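Local coordinates for probable outer membrane protein (Pseudomonas aeruginosa, PDB 3DWO) that probably carries long-chain fatty acids or similar hydrophobic compounds across the outer membrane, as a beta-barrel channel of the FadL family, at residues S289-H294 with G303-W308; A16-S21 with T338-G343; F31-A36 with G229-A234. One frame throughout, in Å; residues are numbered along the deposited sequence.

Interaction 1. Residues S289-H294 with G303-W308. With C8E ((hydroxyethyloxy)tri(ethyloxy)octane), chain I.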
loop_
_atom_site.group_PDB
_atom_site.type_symbol
_atom_site.label_atom_id
_atom_site.label_comp_id
_atom_site.label_asym_id
_atom_site.label_seq_id
_atom_site.Cartn_x
_atom_site.Cartn_y
_atom_site.Cartn_z
ATOM N N SER A 289 -8.129 13.657 6.851
ATOM C CA SER A 289 -7.026 14.135 7.670
ATOM C C SER A 289 -7.263 15.546 8.184
ATOM O O SER A 289 -7.796 16.404 7.479
ATOM C CB SER A 289 -5.714 14.077 6.878
ATOM O OG SER A 289 -5.852 14.703 5.616
ATOM N N LEU A 290 -6.875 15.766 9.434
ATOM C CA LEU A 290 -7.019 17.061 10.074
ATOM C C LEU A 290 -5.597 17.591 10.252
ATOM O O LEU A 290 -4.770 16.937 10.881
ATOM C CB LEU A 290 -7.705 16.891 11.434
ATOM C CG LEU A 290 -8.375 18.097 12.103
ATOM C CD1 LEU A 290 -7.344 19.188 12.378
ATOM C CD2 LEU A 290 -9.486 18.623 11.206
ATOM N N ASP A 291 -5.306 18.760 9.684
ATOM C CA ASP A 291 -3.971 19.342 9.794
ATOM C C ASP A 291 -3.956 20.707 10.479
ATOM O O ASP A 291 -4.872 21.518 10.317
ATOM C CB ASP A 291 -3.335 19.466 8.410
ATOM C CG ASP A 291 -3.277 18.143 7.677
ATOM O OD1 ASP A 291 -2.656 17.195 8.205
ATOM O OD2 ASP A 291 -3.851 18.052 6.573
ATOM N N TRP A 292 -2.893 20.952 11.237
ATOM C CA TRP A 292 -2.723 22.201 11.961
ATOM C C TRP A 292 -1.272 22.654 11.924
ATOM O O TRP A 292 -0.367 21.921 12.314
ATOM C CB TRP A 292 -3.179 22.031 13.413
ATOM C CG TRP A 292 -2.965 23.246 14.272
ATOM C CD1 TRP A 292 -3.189 24.549 13.925
ATOM C CD2 TRP A 292 -2.527 23.267 15.637
ATOM N NE1 TRP A 292 -2.920 25.380 14.989
ATOM C CE2 TRP A 292 -2.510 24.619 16.052
ATOM C CE3 TRP A 292 -2.145 22.274 16.551
ATOM C CZ2 TRP A 292 -2.128 25.006 17.344
ATOM C CZ3 TRP A 292 -1.762 22.658 17.837
ATOM C CH2 TRP A 292 -1.758 24.016 18.218
ATOM N N VAL A 293 -1.055 23.870 11.442
ATOM C CA VAL A 293 0.284 24.426 11.369
ATOM C C VAL A 293 0.328 25.746 12.128
ATOM O O VAL A 293 -0.419 26.679 11.829
ATOM C CB VAL A 293 0.716 24.656 9.905
ATOM C CG1 VAL A 293 2.047 25.384 9.856
ATOM C CG2 VAL A 293 0.834 23.316 9.190
ATOM N N HIS A 294 1.196 25.808 13.131
ATOM C CA HIS A 294 1.345 27.013 13.929
ATOM C C HIS A 294 2.740 27.595 13.758
ATOM O O HIS A 294 3.741 26.902 13.935
ATOM C CB HIS A 294 1.100 26.715 15.410
ATOM C CG HIS A 294 1.345 27.891 16.304
ATOM N ND1 HIS A 294 2.592 28.452 16.467
ATOM C CD2 HIS A 294 0.497 28.631 17.058
ATOM C CE1 HIS A 294 2.504 29.489 17.281
ATOM N NE2 HIS A 294 1.243 29.619 17.654
ATOM N N GLY A 303 3.881 21.501 13.009
ATOM C CA GLY A 303 2.648 20.975 12.468
ATOM C C GLY A 303 2.246 19.684 13.151
ATOM O O GLY A 303 3.095 18.924 13.617
ATOM N N ALA A 304 0.938 19.456 13.228
ATOM C CA ALA A 304 0.387 18.248 13.827
ATOM C C ALA A 304 -0.616 17.727 12.821
ATOM O O ALA A 304 -1.265 18.509 12.127
ATOM C CB ALA A 304 -0.312 18.564 15.145
ATOM N N SER A 305 -0.753 16.411 12.739
ATOM C CA SER A 305 -1.687 15.841 11.784
ATOM C C SER A 305 -2.297 14.529 12.261
ATOM O O SER A 305 -1.628 13.711 12.886
ATOM C CB SER A 305 -0.974 15.643 10.442
ATOM O OG SER A 305 -1.795 14.938 9.535
ATOM N N ALA A 306 -3.579 14.340 11.967
ATOM C CA ALA A 306 -4.285 13.120 12.348
ATOM C C ALA A 306 -5.071 12.624 11.149
ATOM O O ALA A 306 -5.968 13.315 10.660
ATOM C CB ALA A 306 -5.230 13.392 13.507
ATOM N N THR A 307 -4.736 11.432 10.666
ATOM C CA THR A 307 -5.445 10.880 9.521
ATOM C C THR A 307 -6.190 9.603 9.879
ATOM O O THR A 307 -5.608 8.658 10.415
ATOM C CB THR A 307 -4.483 10.595 8.342
ATOM O OG1 THR A 307 -3.915 11.825 7.881
ATOM C CG2 THR A 307 -5.223 9.929 7.190
ATOM N N TRP A 308 -7.486 9.596 9.587
ATOM C CA TRP A 308 -8.340 8.447 9.845
ATOM C C TRP A 308 -8.570 7.758 8.513
ATOM O O TRP A 308 -9.179 8.331 7.614
ATOM C CB TRP A 308 -9.688 8.896 10.413
ATOM C CG TRP A 308 -10.686 7.783 10.582
ATOM C CD1 TRP A 308 -10.726 6.854 11.587
ATOM C CD2 TRP A 308 -11.800 7.500 9.730
ATOM N NE1 TRP A 308 -11.802 6.015 11.413
ATOM C CE2 TRP A 308 -12.478 6.388 10.281
ATOM C CE3 TRP A 308 -12.293 8.078 8.552
ATOM C CZ2 TRP A 308 -13.629 5.843 9.694
ATOM C CZ3 TRP A 308 -13.441 7.536 7.968
ATOM C CH2 TRP A 308 -14.094 6.428 8.543
HETATM C C2 C8E I . -14.509 7.634 13.982
HETATM C C3 C8E I . -14.622 8.259 12.664
HETATM C C4 C8E I . -14.214 9.646 12.808
HETATM C C5 C8E I . -13.441 10.056 11.608
HETATM C C6 C8E I . -13.310 11.502 11.558
HETATM C C7 C8E I . -11.861 11.609 11.519
HETATM C C8 C8E I . -11.479 12.937 11.006
HETATM O O9 C8E I . -10.176 13.489 10.993
#
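S289-H294 and G303-W308 are the two arms of an antiparallel beta hairpin in the wall of a FadL-type barrel. The tight part is the ladder: L290 pairs with A306 and W292 with A304 as hydrogen-bonded pairs, each closed by two backbone bonds. The best aligned runs from L290 N to A306 O (2.9 Å, 166° at the hydrogen). D291-S305 lies between these rungs, and S289-T307 and V293-G303 flank them; all three are non-hydrogen-bonded pairs, and their inner face meets L22 of the N-terminal segment through D291 and V293. In a CA-H...O contact of the ladder, G303 CA comes to 3.2 Å from W292 O. The outer surface, carrying L290, W292, A304 and A306, is looser. The W292 indole meets A304 obliquely, CE3 lying 4.4 Å from CB, while its NE1 is tied to D226. L290 sends its branch away from the other arm. A detergent chain lies over one face of the W308 ring, with its C5 3.6 Å from CD2. On the inner face S305 OG, anti to the backbone N (chi1 173°), reaches D291, whose CG is anti to the carbonyl carbon. There OG donates to D291 OD1 at 2.8 Å, nearly along the C-O axis.

Interaction 2. Residues A16-S21 with T338-G343. With C8E ((hydroxyethyloxy)tri(ethyloxy)octane), chain G.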
loop_
_atom_site.group_PDB
_atom_site.type_symbol
_atom_site.label_atom_id
_atom_site.label_comp_id
_atom_site.label_asym_id
_atom_site.label_seq_id
_atom_site.Cartn_x
_atom_site.Cartn_y
_atom_site.Cartn_z
ATOM N N ALA A 16 7.951 13.872 8.823
ATOM C CA ALA A 16 7.026 12.760 9.029
ATOM C C ALA A 16 5.598 13.114 8.636
ATOM O O ALA A 16 4.641 12.666 9.272
ATOM C CB ALA A 16 7.068 12.303 10.487
ATOM N N MET A 17 5.463 13.919 7.583
ATOM C CA MET A 17 4.155 14.335 7.076
ATOM C C MET A 17 3.333 15.201 8.041
ATOM O O MET A 17 2.148 15.435 7.806
ATOM C CB MET A 17 3.324 13.105 6.687
ATOM C CG MET A 17 3.763 12.398 5.405
ATOM S SD MET A 17 5.366 11.572 5.501
ATOM C CE MET A 17 4.934 10.110 6.435
ATOM N N ALA A 18 3.952 15.675 9.120
ATOM C CA ALA A 18 3.237 16.502 10.091
ATOM C C ALA A 18 2.798 17.827 9.475
ATOM O O ALA A 18 3.584 18.510 8.825
ATOM C CB ALA A 18 4.117 16.757 11.313
ATOM N N GLY A 19 1.536 18.184 9.682
ATOM C CA GLY A 19 1.024 19.425 9.133
ATOM C C GLY A 19 0.469 19.246 7.734
ATOM O O GLY A 19 -0.071 20.184 7.147
ATOM N N GLY A 20 0.598 18.039 7.195
ATOM C CA GLY A 20 0.088 17.781 5.864
ATOM C C GLY A 20 0.702 18.722 4.849
ATOM O O GLY A 20 1.926 18.876 4.791
ATOM N N SER A 21 -0.145 19.365 4.051
ATOM C CA SER A 21 0.338 20.288 3.035
ATOM C C SER A 21 -0.008 21.740 3.369
ATOM O O SER A 21 -0.097 22.583 2.471
ATOM C CB SER A 21 -0.253 19.907 1.673
ATOM O OG SER A 21 -1.668 19.866 1.732
ATOM N N THR A 338 -3.397 7.746 12.159
ATOM C CA THR A 338 -1.986 8.023 11.972
ATOM C C THR A 338 -1.772 9.453 12.467
ATOM O O THR A 338 -2.332 10.408 11.928
ATOM C CB THR A 338 -1.558 7.836 10.478
ATOM O OG1 THR A 338 -0.248 8.383 10.268
ATOM C CG2 THR A 338 -2.540 8.488 9.556
ATOM N N LEU A 339 -0.988 9.585 13.533
ATOM C CA LEU A 339 -0.718 10.883 14.129
ATOM C C LEU A 339 0.735 11.271 13.903
ATOM O O LEU A 339 1.638 10.449 14.051
ATOM C CB LEU A 339 -1.017 10.840 15.629
ATOM C CG LEU A 339 -2.306 10.117 16.026
ATOM C CD1 LEU A 339 -2.382 10.002 17.541
ATOM C CD2 LEU A 339 -3.508 10.861 15.479
ATOM N N ALA A 340 0.954 12.529 13.543
ATOM C CA ALA A 340 2.299 13.016 13.289
ATOM C C ALA A 340 2.489 14.414 13.854
ATOM O O ALA A 340 1.545 15.197 13.957
ATOM C CB ALA A 340 2.574 13.025 11.791
ATOM N N VAL A 341 3.722 14.719 14.226
ATOM C CA VAL A 341 4.046 16.028 14.747
ATOM C C VAL A 341 5.473 16.311 14.329
ATOM O O VAL A 341 6.338 15.442 14.416
ATOM C CB VAL A 341 3.922 16.078 16.284
ATOM C CG1 VAL A 341 4.818 15.021 16.920
ATOM C CG2 VAL A 341 4.295 17.467 16.781
ATOM N N GLY A 342 5.709 17.524 13.850
ATOM C CA GLY A 342 7.037 17.898 13.411
ATOM C C GLY A 342 7.016 19.325 12.912
ATOM O O GLY A 342 5.981 19.987 12.983
ATOM N N GLY A 343 8.144 19.809 12.404
ATOM C CA GLY A 343 8.172 21.172 11.920
ATOM C C GLY A 343 9.432 21.569 11.183
ATOM O O GLY A 343 10.365 20.779 11.041
HETATM C C1 C8E G . 10.304 19.288 15.888
HETATM C C2 C8E G . 10.867 20.508 15.325
HETATM C C3 C8E G . 11.687 20.317 14.131
HETATM C C4 C8E G . 13.074 20.515 14.525
HETATM C C5 C8E G . 13.760 21.321 13.487
HETATM C C6 C8E G . 14.996 21.866 14.014
#
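A type II beta turn from M17 to G20, closed by G20 N to M17 O (3.1 Å), sets its first corner, A18, against the extended strand T338-G343, with A18 CA 4.7 Å from V341 CA. Before it, A16 has positive phi (54°) as the C-prime residue of the Schellman motif that ends helix 10-14, so the chain leaves the helix and enters the turn at once. G19 takes the second corner at phi 89°, where a CB would be pressed against the carbonyl O of A18.

The contact depends on methyl groups and backbone. A18 CB points at the strand and lands on the peptide link between V341 and G342, 3.1 Å from G342 N and 3.3 Å from V341 C, which is tight for carbon. G342 is almost fully extended and has no side chain; a CB on it would project toward the turn and come close to A18 CB. From the strand, A340 CB rises to meet the loop: it lies 3.3 Å from A16 O and 4.1 Å from A18 CB, one methyl beside the other. The M17 side chain stays off the strand and packs on T8. V341 points away from the loop on the surface side, where a detergent molecule also sits, with its C3 3.4 Å from G343 O.

Neighbouring strands hold the platform in place: A340 is hydrogen-bonded through its backbone to S305, V341 to V357, and A16 and A340 both rest on A358. Small residues thus let an N-terminal loop lie directly on barrel backbone, consistent with the hatch of the FadL family, the N-terminal plug that fills the lumen of the barrel and here touches its inner wall.

Interaction 3. Residues F31-A36 with G229-A234; sequences FNNPAA and GFAYHA
The N-terminal plug of this FadL-type barrel meets the inner wall where F31-N33 faces strand 226-248. In the first shell, the H233 imidazole turns its edge to the face of the F31 ring in a T-shaped pair, centroids 4.8 Å apart and planes at 63°. H233 CD2 sits 3.6 Å from F31 CZ. The same ring edge serves the backbone: H233 NE2 gives a weak, bent hydrogen bond to F31 O (3.1 Å, 132°), and its CE1 lies 3.3 Å from N32 O. One residue therefore grips both the ring and the carbonyl of F31. Beside it, N33 extends anti to its backbone N (chi1 -165°), bringing ND2 to 3.2 Å from F230 O. The amide oxygen of N33, OD1, takes a weak bond from A35 N.

Further out, F215 and Y287 stack on H233, and F215 also meets F31 edge-to-face, so an aromatic cluster surrounds the imidazole and probably holds its tilt. N32 CB points away from the strand, and OD1 bonds to T7 OG1, tying N32 to another part of the N-terminal segment. On the strand, the A231 methyl points at the loop and meets N33 ND2 (3.5 Å), with its CB 3.2 Å from N32 O.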
loop_
_atom_site.group_PDB
_atom_site.type_symbol
_atom_site.label_atom_id
_atom_site.label_comp_id
_atom_site.label_asym_id
_atom_site.label_seq_id
_atom_site.Cartn_x
_atom_site.Cartn_y
_atom_site.Cartn_z
ATOM N N PHE A 31 -3.036 17.930 -4.285
ATOM C CA PHE A 31 -3.718 16.654 -4.088
ATOM C C PHE A 31 -4.188 16.428 -2.653
ATOM O O PHE A 31 -5.359 16.137 -2.416
ATOM C CB PHE A 31 -2.800 15.497 -4.507
ATOM C CG PHE A 31 -3.373 14.133 -4.232
ATOM C CD1 PHE A 31 -4.474 13.666 -4.942
ATOM C CD2 PHE A 31 -2.819 13.318 -3.246
ATOM C CE1 PHE A 31 -5.016 12.408 -4.676
ATOM C CE2 PHE A 31 -3.355 12.058 -2.971
ATOM C CZ PHE A 31 -4.454 11.601 -3.687
ATOM N N ASN A 32 -3.271 16.572 -1.704
ATOM C CA ASN A 32 -3.563 16.345 -0.292
ATOM C C ASN A 32 -4.689 17.205 0.299
ATOM O O ASN A 32 -5.551 16.694 1.016
ATOM C CB ASN A 32 -2.259 16.472 0.491
ATOM C CG ASN A 32 -1.217 15.452 0.028
ATOM O OD1 ASN A 32 -1.492 14.250 -0.003
ATOM N ND2 ASN A 32 -0.028 15.924 -0.343
ATOM N N ASN A 33 -4.679 18.502 0.017
ATOM C CA ASN A 33 -5.752 19.382 0.469
ATOM C C ASN A 33 -5.763 20.533 -0.518
ATOM O O ASN A 33 -5.091 21.546 -0.321
ATOM C CB ASN A 33 -5.533 19.915 1.890
ATOM C CG ASN A 33 -6.810 20.517 2.482
ATOM O OD1 ASN A 33 -7.561 21.212 1.790
ATOM N ND2 ASN A 33 -7.062 20.250 3.761
ATOM N N PRO A 34 -6.522 20.381 -1.612
ATOM C CA PRO A 34 -6.618 21.410 -2.649
ATOM C C PRO A 34 -7.015 22.799 -2.144
ATOM O O PRO A 34 -6.630 23.809 -2.728
ATOM C CB PRO A 34 -7.627 20.811 -3.636
ATOM C CG PRO A 34 -8.483 19.932 -2.768
ATOM C CD PRO A 34 -7.463 19.277 -1.872
ATOM N N ALA A 35 -7.772 22.856 -1.055
ATOM C CA ALA A 35 -8.195 24.141 -0.507
ATOM C C ALA A 35 -7.011 25.035 -0.135
ATOM O O ALA A 35 -7.061 26.248 -0.336
ATOM C CB ALA A 35 -9.090 23.922 0.713
ATOM N N ALA A 36 -5.946 24.438 0.397
ATOM C CA ALA A 36 -4.760 25.188 0.807
ATOM C C ALA A 36 -4.093 25.890 -0.368
ATOM O O ALA A 36 -3.257 26.782 -0.197
ATOM C CB ALA A 36 -3.764 24.255 1.493
ATOM N N GLY A 229 -6.748 22.595 8.683
ATOM C CA GLY A 229 -7.219 22.017 7.444
ATOM C C GLY A 229 -7.903 20.678 7.603
ATOM O O GLY A 229 -7.527 19.852 8.437
ATOM N N PHE A 230 -8.942 20.480 6.803
ATOM C CA PHE A 230 -9.672 19.233 6.803
ATOM C C PHE A 230 -9.707 18.758 5.362
ATOM O O PHE A 230 -10.111 19.501 4.462
ATOM C CB PHE A 230 -11.101 19.417 7.302
ATOM C CG PHE A 230 -11.879 18.142 7.341
ATOM C CD1 PHE A 230 -11.631 17.196 8.328
ATOM C CD2 PHE A 230 -12.812 17.852 6.351
ATOM C CE1 PHE A 230 -12.300 15.976 8.331
ATOM C CE2 PHE A 230 -13.487 16.634 6.343
ATOM C CZ PHE A 230 -13.230 15.695 7.334
ATOM N N ALA A 231 -9.275 17.524 5.141
ATOM C CA ALA A 231 -9.255 16.970 3.799
ATOM C C ALA A 231 -9.934 15.615 3.780
ATOM O O ALA A 231 -9.780 14.813 4.704
ATOM C CB ALA A 231 -7.814 16.844 3.304
ATOM N N TYR A 232 -10.695 15.363 2.725
ATOM C CA TYR A 232 -11.372 14.090 2.592
ATOM C C TYR A 232 -11.159 13.493 1.211
ATOM O O TYR A 232 -11.377 14.155 0.190
ATOM C CB TYR A 232 -12.870 14.242 2.841
ATOM C CG TYR A 232 -13.602 12.922 2.775
ATOM C CD1 TYR A 232 -13.516 12.005 3.820
ATOM C CD2 TYR A 232 -14.346 12.570 1.648
ATOM C CE1 TYR A 232 -14.155 10.765 3.747
ATOM C CE2 TYR A 232 -14.987 11.334 1.566
ATOM C CZ TYR A 232 -14.883 10.440 2.620
ATOM O OH TYR A 232 -15.510 9.219 2.548
ATOM N N HIS A 233 -10.716 12.240 1.191
ATOM C CA HIS A 233 -10.499 11.507 -0.049
ATOM C C HIS A 233 -11.482 10.349 -0.027
ATOM O O HIS A 233 -11.406 9.473 0.836
ATOM C CB HIS A 233 -9.057 10.995 -0.137
ATOM C CG HIS A 233 -8.062 12.062 -0.476
ATOM N ND1 HIS A 233 -7.726 13.073 0.399
ATOM C CD2 HIS A 233 -7.363 12.300 -1.611
ATOM C CE1 HIS A 233 -6.864 13.889 -0.182
ATOM N NE2 HIS A 233 -6.627 13.442 -1.403
ATOM N N ALA A 234 -12.424 10.361 -0.963
ATOM C CA ALA A 234 -13.434 9.321 -1.017
ATOM C C ALA A 234 -12.842 8.000 -1.483
ATOM O O ALA A 234 -11.814 7.972 -2.157
ATOM C CB ALA A 234 -14.580 9.748 -1.948
#

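In the fold
The three contacts share one patch of barrel wall, made of strands 226-248, 287-295, 300-309 and 336-346 in that order. Interaction 1 lies within the wall; interactions 2 and 3 set the N-terminal segment against its inner side. The centres of interactions 1 and 2 are about 6 Å apart. Those of interactions 1 and 3 are about 11 Å apart, and those of interactions 2 and 3 about 14 Å. Along the chain interaction 3 closes before interaction 1 opens, and interaction 2 spans both. Backbone bonds join G229 to D291, A231 to S289, S305 to A340 and G303 to G342, while S21 packs against N32. Plug and wall thus meet at several adjoining points, consistent with a FadL-type channel.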